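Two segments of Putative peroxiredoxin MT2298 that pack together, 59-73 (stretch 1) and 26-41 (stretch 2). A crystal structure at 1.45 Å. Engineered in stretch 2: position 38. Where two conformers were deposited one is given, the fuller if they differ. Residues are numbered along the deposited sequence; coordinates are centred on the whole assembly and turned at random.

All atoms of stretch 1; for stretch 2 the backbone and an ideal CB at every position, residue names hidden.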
ATOM      1  N   GLU A  59      -9.684 -26.860   1.046  1.00 29.93           N
ATOM      2  CA  GLU A  59      -8.940 -27.424   2.171  1.00 31.30           C
ATOM      3  C   GLU A  59      -8.769 -26.432   3.328  1.00 30.51           C
ATOM      4  O   GLU A  59      -8.504 -26.824   4.453  1.00 31.88           O
ATOM      5  CB  GLU A  59      -7.574 -27.920   1.712  1.00 35.70           C
ATOM      6  CG  GLU A  59      -7.658 -28.940   0.583  1.00 40.85           C
ATOM      7  CD  GLU A  59      -6.305 -29.471   0.160  1.00 48.29           C
ATOM      8  OE1 GLU A  59      -5.340 -29.359   0.955  1.00 53.57           O
ATOM      9  OE2 GLU A  59      -6.213 -30.009  -0.973  1.00 55.50           O
ATOM     10  N   PHE A  60      -8.935 -25.142   3.047  1.00 27.98           N
ATOM     11  CA  PHE A  60      -8.721 -24.095   4.033  1.00 27.29           C
ATOM     12  C   PHE A  60      -9.967 -23.323   4.441  1.00 28.07           C
ATOM     13  O   PHE A  60      -9.995 -22.740   5.523  1.00 29.76           O
ATOM     14  CB  PHE A  60      -7.694 -23.103   3.478  1.00 26.49           C
ATOM     15  CG  PHE A  60      -6.378 -23.735   3.123  1.00 26.09           C
ATOM     16  CD1 PHE A  60      -5.558 -24.234   4.114  1.00 28.29           C
ATOM     17  CD2 PHE A  60      -5.963 -23.826   1.815  1.00 27.18           C
ATOM     18  CE1 PHE A  60      -4.346 -24.824   3.808  1.00 28.80           C
ATOM     19  CE2 PHE A  60      -4.731 -24.400   1.491  1.00 27.95           C
ATOM     20  CZ  PHE A  60      -3.925 -24.906   2.496  1.00 28.58           C
ATOM     21  N   GLU A  61     -10.953 -23.273   3.552  1.00 27.63           N
ATOM     22  CA  GLU A  61     -12.180 -22.535   3.778  1.00 30.76           C
ATOM     23  C   GLU A  61     -13.305 -23.523   3.547  1.00 32.51           C
ATOM     24  O   GLU A  61     -13.601 -23.879   2.406  1.00 33.79           O
ATOM     25  CB  GLU A  61     -12.271 -21.349   2.805  1.00 30.48           C
ATOM     26  CG  GLU A  61     -13.364 -20.337   3.076  1.00 33.70           C
ATOM     27  CD  GLU A  61     -13.410 -19.276   1.991  1.00 34.30           C
ATOM     28  OE1 GLU A  61     -13.882 -19.617   0.879  1.00 37.33           O
ATOM     29  OE2 GLU A  61     -12.961 -18.127   2.242  1.00 33.40           O
ATOM     30  N   ASN A  62     -13.923 -23.953   4.646  1.00 32.25           N
ATOM     31  CA  ASN A  62     -14.913 -25.042   4.649  1.00 34.96           C
ATOM     32  C   ASN A  62     -15.741 -24.957   5.937  1.00 35.88           C
ATOM     33  O   ASN A  62     -15.698 -23.941   6.619  1.00 37.37           O
ATOM     34  CB  ASN A  62     -14.200 -26.391   4.480  1.00 34.02           C
ATOM     35  CG  ASN A  62     -13.140 -26.652   5.540  1.00 34.57           C
ATOM     36  OD1 ASN A  62     -13.372 -26.489   6.750  1.00 33.52           O
ATOM     37  ND2 ASN A  62     -11.957 -27.065   5.086  1.00 33.49           N
ATOM     38  N   ASP A  63     -16.496 -26.005   6.261  1.00 40.38           N
ATOM     39  CA  ASP A  63     -17.326 -26.001   7.473  1.00 42.44           C
ATOM     40  C   ASP A  63     -16.529 -25.888   8.775  1.00 40.34           C
ATOM     41  O   ASP A  63     -17.048 -25.366   9.765  1.00 41.18           O
ATOM     42  CB  ASP A  63     -18.203 -27.263   7.529  1.00 46.02           C
ATOM     43  CG  ASP A  63     -19.273 -27.292   6.444  1.00 50.01           C
ATOM     44  OD1 ASP A  63     -19.605 -26.223   5.891  1.00 53.04           O
ATOM     45  OD2 ASP A  63     -19.803 -28.396   6.164  1.00 56.46           O
ATOM     46  N   ASP A  64     -15.279 -26.356   8.767  1.00 39.26           N
ATOM     47  CA  ASP A  64     -14.436 -26.362   9.972  1.00 38.57           C
ATOM     48  C   ASP A  64     -13.405 -25.229  10.067  1.00 36.34           C
ATOM     49  O   ASP A  64     -12.927 -24.926  11.167  1.00 33.79           O
ATOM     50  CB  ASP A  64     -13.684 -27.690  10.060  1.00 39.83           C
ATOM     51  CG  ASP A  64     -14.611 -28.889   9.991  1.00 43.59           C
ATOM     52  OD1 ASP A  64     -15.685 -28.825  10.606  1.00 47.09           O
ATOM     53  OD2 ASP A  64     -14.260 -29.866   9.309  1.00 45.99           O
ATOM     54  N   SER A  65     -13.052 -24.635   8.921  1.00 34.09           N
ATOM     55  CA  SER A  65     -11.885 -23.734   8.817  1.00 34.06           C
ATOM     56  C   SER A  65     -12.215 -22.474   8.026  1.00 31.74           C
ATOM     57  O   SER A  65     -13.033 -22.491   7.097  1.00 29.41           O
ATOM     58  CB  SER A  65     -10.714 -24.462   8.125  1.00 33.78           C
ATOM     59  OG  SER A  65     -10.446 -25.724   8.764  1.00 38.72           O
ATOM     60  N   ALA A  66     -11.528 -21.387   8.378  1.00 30.70           N
ATOM     61  CA  ALA A  66     -11.539 -20.168   7.579  1.00 30.59           C
ATOM     62  C   ALA A  66     -10.097 -19.759   7.347  1.00 27.61           C
ATOM     63  O   ALA A  66      -9.220 -20.103   8.141  1.00 27.90           O
ATOM     64  CB  ALA A  66     -12.285 -19.062   8.290  1.00 31.58           C
ATOM     65  N   ALA A  67      -9.849 -19.062   6.240  1.00 25.35           N
ATOM     66  CA  ALA A  67      -8.515 -18.563   5.936  1.00 24.13           C
ATOM     67  C   ALA A  67      -8.566 -17.064   5.654  1.00 23.51           C
ATOM     68  O   ALA A  67      -9.415 -16.610   4.896  1.00 25.05           O
ATOM     69  CB  ALA A  67      -7.922 -19.286   4.755  1.00 24.88           C
ATOM     70  N   LEU A  68      -7.635 -16.347   6.269  1.00 22.57           N
ATOM     71  CA  LEU A  68      -7.529 -14.888   6.100  1.00 22.52           C
ATOM     72  C   LEU A  68      -6.110 -14.531   5.737  1.00 21.78           C
ATOM     73  O   LEU A  68      -5.181 -14.856   6.468  1.00 22.14           O
ATOM     74  CB  LEU A  68      -7.889 -14.173   7.406  1.00 23.42           C
ATOM     75  CG  LEU A  68      -9.221 -14.579   8.054  1.00 25.17           C
ATOM     76  CD1 LEU A  68      -9.365 -14.028   9.460  1.00 26.08           C
ATOM     77  CD2 LEU A  68     -10.369 -14.119   7.192  1.00 25.75           C
ATOM     78  N   ALA A  69      -5.946 -13.820   4.630  1.00 20.40           N
ATOM     79  CA  ALA A  69      -4.632 -13.329   4.238  1.00 20.48           C
ATOM     80  C   ALA A  69      -4.514 -11.918   4.819  1.00 20.96           C
ATOM     81  O   ALA A  69      -5.519 -11.204   4.831  1.00 24.78           O
ATOM     82  CB  ALA A  69      -4.484 -13.348   2.735  1.00 20.38           C
ATOM     83  N   ILE A  70      -3.378 -11.574   5.395  1.00 18.17           N
ATOM     84  CA  ILE A  70      -3.184 -10.225   5.979  1.00 19.08           C
ATOM     85  C   ILE A  70      -1.895  -9.600   5.480  1.00 18.62           C
ATOM     86  O   ILE A  70      -0.830 -10.210   5.553  1.00 18.29           O
ATOM     87  CB  ILE A  70      -3.106 -10.320   7.521  1.00 20.18           C
ATOM     88  CG1 ILE A  70      -4.358 -11.037   8.070  1.00 21.73           C
ATOM     89  CG2 ILE A  70      -2.893  -8.948   8.168  1.00 20.70           C
ATOM     90  CD1 ILE A  70      -4.348 -11.338   9.569  1.00 23.44           C
ATOM     91  N   SER A  71      -1.987  -8.353   5.010  1.00 18.03           N
ATOM     92  CA  SER A  71      -0.830  -7.647   4.485  0.50 18.01           C
ATOM     93  C   SER A  71      -1.037  -6.164   4.725  1.00 17.92           C
ATOM     94  O   SER A  71      -2.160  -5.749   5.001  1.00 18.41           O
ATOM     95  CB  SER A  71      -0.699  -7.944   3.001  0.50 17.86           C
ATOM     96  OG  SER A  71       0.584  -7.575   2.528  0.50 17.90           O
ATOM     97  N   VAL A  72       0.037  -5.375   4.564  1.00 17.04           N
ATOM     98  CA  VAL A  72      -0.051  -3.931   4.810  1.00 18.13           C
ATOM     99  C   VAL A  72      -0.752  -3.123   3.714  1.00 18.20           C
ATOM    100  O   VAL A  72      -0.927  -1.909   3.898  1.00 19.25           O
ATOM    101  CB  VAL A  72       1.338  -3.324   5.137  1.00 18.21           C
ATOM    102  CG1 VAL A  72       1.923  -3.920   6.413  1.00 19.36           C
ATOM    103  CG2 VAL A  72       2.283  -3.409   3.954  1.00 19.07           C
ATOM    104  N   GLY A  73      -1.203  -3.733   2.615  1.00 17.51           N
ATOM    105  CA  GLY A  73      -1.884  -2.988   1.577  1.00 17.57           C
ATOM    106  C   GLY A  73      -3.286  -2.577   1.960  1.00 18.65           C
ATOM    107  O   GLY A  73      -3.929  -3.273   2.743  1.00 19.50           O
ATOM    108  N   UNK A  26     -15.105 -13.063  15.833  1.00 40.26           N
ATOM    109  CA  UNK A  26     -16.283 -13.552  15.104  1.00 41.29           C
ATOM    110  C   UNK A  26     -16.300 -15.052  14.836  1.00 41.23           C
ATOM    111  O   UNK A  26     -17.367 -15.663  14.770  1.00 43.77           O
ATOM    112  CB  UNK A  26     -16.385 -12.818  13.766  1.00 41.29           C
ATOM    113  N   UNK A  27     -15.123 -15.655  14.700  1.00 38.78           N
ATOM    114  CA  UNK A  27     -15.012 -17.080  14.368  1.00 37.91           C
ATOM    115  C   UNK A  27     -15.037 -18.017  15.590  1.00 39.72           C
ATOM    116  O   UNK A  27     -15.130 -19.252  15.438  1.00 37.96           O
ATOM    117  CB  UNK A  27     -13.717 -17.313  13.587  1.00 37.91           C
ATOM    118  N   UNK A  28     -14.933 -17.447  16.786  1.00 40.58           N
ATOM    119  CA  UNK A  28     -14.887 -18.265  18.003  1.00 44.48           C
ATOM    120  C   UNK A  28     -16.116 -19.127  18.152  1.00 44.46           C
ATOM    121  O   UNK A  28     -17.237 -18.682  17.902  1.00 43.96           O
ATOM    122  CB  UNK A  28     -14.735 -17.376  19.239  1.00 44.48           C
ATOM    123  N   UNK A  29     -15.869 -20.374  18.545  1.00 45.46           N
ATOM    124  CA  UNK A  29     -16.915 -21.369  18.734  1.00 46.16           C
ATOM    125  C   UNK A  29     -17.392 -22.010  17.446  1.00 46.54           C
ATOM    126  O   UNK A  29     -18.167 -22.967  17.495  1.00 49.78           O
ATOM    127  CB  UNK A  29     -18.108 -20.729  19.447  1.00 46.16           C
ATOM    128  N   UNK A  30     -16.923 -21.515  16.295  1.00 44.06           N
ATOM    129  CA  UNK A  30     -17.419 -21.967  14.994  1.00 42.59           C
ATOM    130  C   UNK A  30     -16.319 -22.564  14.115  1.00 40.96           C
ATOM    131  O   UNK A  30     -16.448 -23.682  13.622  1.00 39.49           O
ATOM    132  CB  UNK A  30     -18.082 -20.800  14.260  1.00 42.59           C
ATOM    133  N   UNK A  31     -15.239 -21.813  13.906  1.00 37.96           N
ATOM    134  CA  UNK A  31     -14.176 -22.224  12.994  1.00 35.88           C
ATOM    135  C   UNK A  31     -12.774 -22.035  13.555  1.00 33.27           C
ATOM    136  O   UNK A  31     -12.507 -21.087  14.310  1.00 33.18           O
ATOM    137  CB  UNK A  31     -14.300 -21.445  11.683  1.00 35.88           C
ATOM    138  N   UNK A  32     -11.884 -22.944  13.165  1.00 32.05           N
ATOM    139  CA  UNK A  32     -10.447 -22.727  13.246  1.00 31.38           C
ATOM    140  C   UNK A  32     -10.064 -21.737  12.150  1.00 30.01           C
ATOM    141  O   UNK A  32     -10.612 -21.785  11.042  1.00 31.02           O
ATOM    142  CB  UNK A  32      -9.673 -24.040  13.108  1.00 31.38           C
ATOM    143  N   UNK A  33      -9.124 -20.864  12.467  1.00 27.35           N
ATOM    144  CA  UNK A  33      -8.736 -19.787  11.550  1.00 26.70           C
ATOM    145  C   UNK A  33      -7.267 -19.884  11.203  1.00 25.70           C
ATOM    146  O   UNK A  33      -6.401 -19.845  12.087  1.00 25.43           O
ATOM    147  CB  UNK A  33      -9.040 -18.417  12.160  1.00 26.70           C
ATOM    148  N   UNK A  34      -6.999 -19.926   9.897  1.00 24.41           N
ATOM    149  CA  UNK A  34      -5.655 -19.857   9.348  1.00 23.84           C
ATOM    150  C   UNK A  34      -5.390 -18.388   9.018  1.00 22.48           C
ATOM    151  O   UNK A  34      -6.113 -17.797   8.198  1.00 22.87           O
ATOM    152  CB  UNK A  34      -5.497 -20.754   8.118  1.00 23.84           C
ATOM    153  N   UNK A  35      -4.379 -17.843   9.670  1.00 21.48           N
ATOM    154  CA  UNK A  35      -3.912 -16.454   9.402  1.00 20.45           C
ATOM    155  C   UNK A  35      -2.647 -16.514   8.578  1.00 20.32           C
ATOM    156  O   UNK A  35      -1.618 -17.034   9.048  1.00 21.56           O
ATOM    157  CB  UNK A  35      -3.661 -15.681  10.699  1.00 20.45           C
ATOM    158  N   UNK A  36      -2.725 -16.004   7.338  1.00 18.77           N
ATOM    159  CA  UNK A  36      -1.581 -15.995   6.420  1.00 18.69           C
ATOM    160  C   UNK A  36      -1.099 -14.539   6.248  1.00 18.31           C
ATOM    161  O   UNK A  36      -1.589 -13.783   5.391  1.00 18.97           O
ATOM    162  CB  UNK A  36      -1.956 -16.612   5.071  1.00 18.69           C
ATOM    163  N   UNK A  37      -0.150 -14.162   7.082  1.00 17.95           N
ATOM    164  CA  UNK A  37       0.532 -12.849   6.909  1.00 17.55           C
ATOM    165  C   UNK A  37       1.455 -12.947   5.717  1.00 17.68           C
ATOM    166  O   UNK A  37       2.116 -13.969   5.519  1.00 17.80           O
ATOM    167  CB  UNK A  37       1.316 -12.444   8.159  1.00 17.55           C
ATOM    168  N   UNK A  38       1.549 -11.876   4.925  1.00 17.40           N
ATOM    169  CA  UNK A  38       2.485 -11.893   3.807  1.00 17.12           C
ATOM    170  C   UNK A  38       2.927 -10.478   3.458  1.00 16.44           C
ATOM    171  O   UNK A  38       2.207  -9.520   3.763  1.00 18.17           O
ATOM    172  CB  UNK A  38       1.854 -12.568   2.588  1.00 17.12           C
ATOM    173  N   UNK A  39       4.114 -10.350   2.847  1.00 16.70           N
ATOM    174  CA  UNK A  39       4.654  -9.043   2.501  1.00 17.04           C
ATOM    175  C   UNK A  39       3.805  -8.084   1.645  1.00 17.30           C
ATOM    176  O   UNK A  39       3.422  -7.015   2.134  1.00 17.39           O
ATOM    177  CB  UNK A  39       5.975  -9.277   1.765  1.00 17.04           C
ATOM    178  N   UNK A  40       3.530  -8.414   0.385  1.00 16.56           N
ATOM    179  CA  UNK A  40       2.995  -7.416  -0.527  1.00 17.10           C
ATOM    180  C   UNK A  40       2.247  -8.005  -1.702  1.00 16.39           C
ATOM    181  O   UNK A  40       2.760  -8.880  -2.418  1.00 16.88           O
ATOM    182  CB  UNK A  40       4.131  -6.532  -1.046  1.00 17.10           C
ATOM    183  N   UNK A  41       1.046  -7.456  -1.952  1.00 16.26           N
ATOM    184  CA  UNK A  41       0.358  -7.708  -3.203  1.00 15.76           C
ATOM    185  C   UNK A  41       1.252  -7.453  -4.406  1.00 16.96           C
ATOM    186  O   UNK A  41       2.083  -6.548  -4.386  1.00 16.67           O
ATOM    187  CB  UNK A  41      -0.899  -6.841  -3.294  1.00 15.76           C
TER

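Strand 65-71 and the strand beginning at position 32 run parallel, so the backbone fixes much before any side chain is named. Position 26 lies out of reach of stretch 1 and is unconstrained by it; it is Gly26. At 27 CA-to-CB points toward stretch 1, but nothing lies within 5.5 Å of the ideal CB, so a long side chain is needed to reach Ala66 and Leu68. Tyr27 does so, its CE1 3.5 Å from Ala66 CB and its OH 3.6 Å from Leu68 CD2. Position 28 is remote (Arg28). At 29 a phi of 80° favours glycine, and Gly29 is found. Position 30 points sideways and makes little demand; it is Ala30.

Position 31 points toward stretch 1, where the carbonyls of Asn62 and Asp63 offer acceptors beyond the reach of a short side chain. A long donor, lysine or arginine, would suit. Lys31 extends through t chi2 and chi3, and its NZ donates to Asn62 O at 2.9 Å and weakly to Asp63 O at 3.3 Å.

From 32 the ladder sets in: the amide of 32 donates to Asp64 O (N to O 3.0 Å), and Ala66 N donates to the carbonyl of 32 (N to O 2.8 Å). The CB lies 4.7 Å from Ser65 OG, so a polar residue is plausible. It is Asn32, whose ND2 donates to a water also hydrogen-bonded to Ser65 OG.

Positions 33, 35 and 37 share a face with Ala66, Leu68 and Ile70, which invites apolar side chains. Val33 places CG1 3.7 Å from Leu68 CD1. Leu35 bridges two neighbours, its CD2 3.9 Å from Leu68 CD1 and 4.2 Å from Ile70 CD1. At 37 an aliphatic or aromatic group would serve; Phe37 lays one ring face against Ile70 CD1, 4.2 Å from the centroid.

Positions 34 and 36 join Ala67 and Ala69, whose small methyls leave room for branched apolar groups. Leu34 also reaches Phe60, with Leu34 CD2 3.7 Å from Phe60 CD1; Val36 is the other, and its backbone N donates to Leu68 O at 2.8 Å.

At 38 CB points sideways, 5.2 Å from Ser71 OG, and several side chains could turn inward. The engineered His38 sets a ring face over Ser71 CB, 3.8 Å from the centroid, while Ser71 OG donates to His38 O at 2.8 Å.

Position 39 points away, and its phi of -55° is compatible with proline: Pro39. CB of 40 also points away, so contact requires length; Leu40 brings CD2 4.1 Å from Val72 CG2. Position 41 asks little, and is Ala41.

Stretch 2 (26-41) GYRGAKNVLLVFHPLA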
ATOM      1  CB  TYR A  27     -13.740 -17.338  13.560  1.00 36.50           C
ATOM      2  CG  TYR A  27     -13.729 -16.694  12.190  1.00 35.02           C
ATOM      3  CD1 TYR A  27     -14.358 -17.305  11.106  1.00 34.96           C
ATOM      4  CD2 TYR A  27     -13.106 -15.460  11.979  1.00 34.01           C
ATOM      5  CE1 TYR A  27     -14.334 -16.719   9.841  1.00 34.64           C
ATOM      6  CE2 TYR A  27     -13.094 -14.870  10.727  1.00 33.55           C
ATOM      7  CZ  TYR A  27     -13.710 -15.495   9.669  1.00 33.64           C
ATOM      8  OH  TYR A  27     -13.688 -14.915   8.420  1.00 33.79           O
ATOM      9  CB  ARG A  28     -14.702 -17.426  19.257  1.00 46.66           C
ATOM     10  CG  ARG A  28     -13.260 -17.024  19.471  1.00 47.58           C
ATOM     11  CD  ARG A  28     -13.016 -16.712  20.928  1.00 50.52           C
ATOM     12  NE  ARG A  28     -11.745 -16.027  21.115  1.00 50.22           N
ATOM     13  CZ  ARG A  28     -11.287 -15.613  22.290  1.00 52.09           C
ATOM     14  NH1 ARG A  28     -12.004 -15.812  23.387  1.00 53.45           N
ATOM     15  NH2 ARG A  28     -10.112 -14.995  22.369  1.00 51.52           N
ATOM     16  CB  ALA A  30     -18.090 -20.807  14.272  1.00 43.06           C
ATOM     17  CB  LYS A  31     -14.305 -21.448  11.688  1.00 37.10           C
ATOM     18  CG  LYS A  31     -15.595 -21.726  10.936  1.00 39.85           C
ATOM     19  CD  LYS A  31     -15.639 -20.967   9.624  1.00 41.69           C
ATOM     20  CE  LYS A  31     -17.021 -20.990   8.998  1.00 43.89           C
ATOM     21  NZ  LYS A  31     -17.308 -22.322   8.403  1.00 45.26           N
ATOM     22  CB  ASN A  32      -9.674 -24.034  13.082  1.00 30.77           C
ATOM     23  CG  ASN A  32     -10.133 -25.090  14.065  1.00 32.14           C
ATOM     24  OD1 ASN A  32     -10.066 -24.871  15.273  1.00 32.87           O
ATOM     25  ND2 ASN A  32     -10.633 -26.212  13.554  1.00 33.65           N
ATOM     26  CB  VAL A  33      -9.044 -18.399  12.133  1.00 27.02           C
ATOM     27  CG1 VAL A  33      -8.744 -17.309  11.098  1.00 26.11           C
ATOM     28  CG2 VAL A  33     -10.490 -18.267  12.594  1.00 28.18           C
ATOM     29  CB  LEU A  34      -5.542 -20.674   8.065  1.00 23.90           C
ATOM     30  CG  LEU A  34      -4.179 -20.689   7.382  1.00 23.73           C
ATOM     31  CD1 LEU A  34      -3.117 -21.409   8.188  1.00 24.76           C
ATOM     32  CD2 LEU A  34      -4.300 -21.284   5.989  1.00 24.87           C
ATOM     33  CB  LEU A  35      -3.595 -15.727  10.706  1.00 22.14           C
ATOM     34  CG  LEU A  35      -4.745 -15.625  11.712  1.00 23.57           C
ATOM     35  CD1 LEU A  35      -4.290 -14.892  12.954  1.00 24.73           C
ATOM     36  CD2 LEU A  35      -5.963 -14.957  11.103  1.00 24.21           C
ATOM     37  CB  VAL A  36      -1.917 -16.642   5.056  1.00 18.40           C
ATOM     38  CG1 VAL A  36      -0.671 -16.681   4.170  1.00 18.85           C
ATOM     39  CG2 VAL A  36      -2.515 -18.062   5.261  1.00 19.36           C
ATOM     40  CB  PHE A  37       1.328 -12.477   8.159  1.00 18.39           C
ATOM     41  CG  PHE A  37       0.471 -12.119   9.343  1.00 19.50           C
ATOM     42  CD1 PHE A  37       0.023 -13.094  10.234  1.00 20.47           C
ATOM     43  CD2 PHE A  37       0.138 -10.798   9.600  1.00 20.62           C
ATOM     44  CE1 PHE A  37      -0.747 -12.758  11.345  1.00 21.78           C
ATOM     45  CE2 PHE A  37      -0.624 -10.453  10.713  1.00 21.58           C
ATOM     46  CZ  PHE A  37      -1.073 -11.432  11.568  1.00 22.54           C
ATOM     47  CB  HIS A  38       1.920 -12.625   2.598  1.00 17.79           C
ATOM     48  CG  HIS A  38       0.793 -11.918   1.960  1.00 18.62           C
ATOM     49  ND1 HIS A  38       0.984 -11.097   0.867  1.00 20.84           N
ATOM     50  CD2 HIS A  38      -0.515 -11.809   2.298  1.00 19.83           C
ATOM     51  CE1 HIS A  38      -0.169 -10.556   0.534  1.00 21.95           C
ATOM     52  NE2 HIS A  38      -1.090 -10.968   1.372  1.00 21.55           N
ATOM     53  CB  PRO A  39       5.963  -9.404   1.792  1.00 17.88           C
ATOM     54  CG  PRO A  39       6.427 -10.616   2.492  1.00 17.83           C
ATOM     55  CD  PRO A  39       5.165 -11.379   2.858  1.00 16.99           C
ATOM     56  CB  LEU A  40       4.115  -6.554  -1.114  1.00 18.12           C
ATOM     57  CG  LEU A  40       4.796  -5.484  -0.234  1.00 19.11           C
ATOM     58  CD1 LEU A  40       5.952  -4.840  -1.005  1.00 21.37           C
ATOM     59  CD2 LEU A  40       3.786  -4.457   0.249  1.00 19.67           C
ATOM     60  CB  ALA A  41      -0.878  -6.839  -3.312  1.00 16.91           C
TER
HETATM   61  O   HOH W   1     -10.123 -27.272  11.032  1.00 34.96           O
HETATM   62  O   HOH W   2       2.680  -6.927   4.684  1.00 18.26           O
HETATM   63  O   HOH W   3      -0.362  -5.993   0.213  1.00 21.19           O
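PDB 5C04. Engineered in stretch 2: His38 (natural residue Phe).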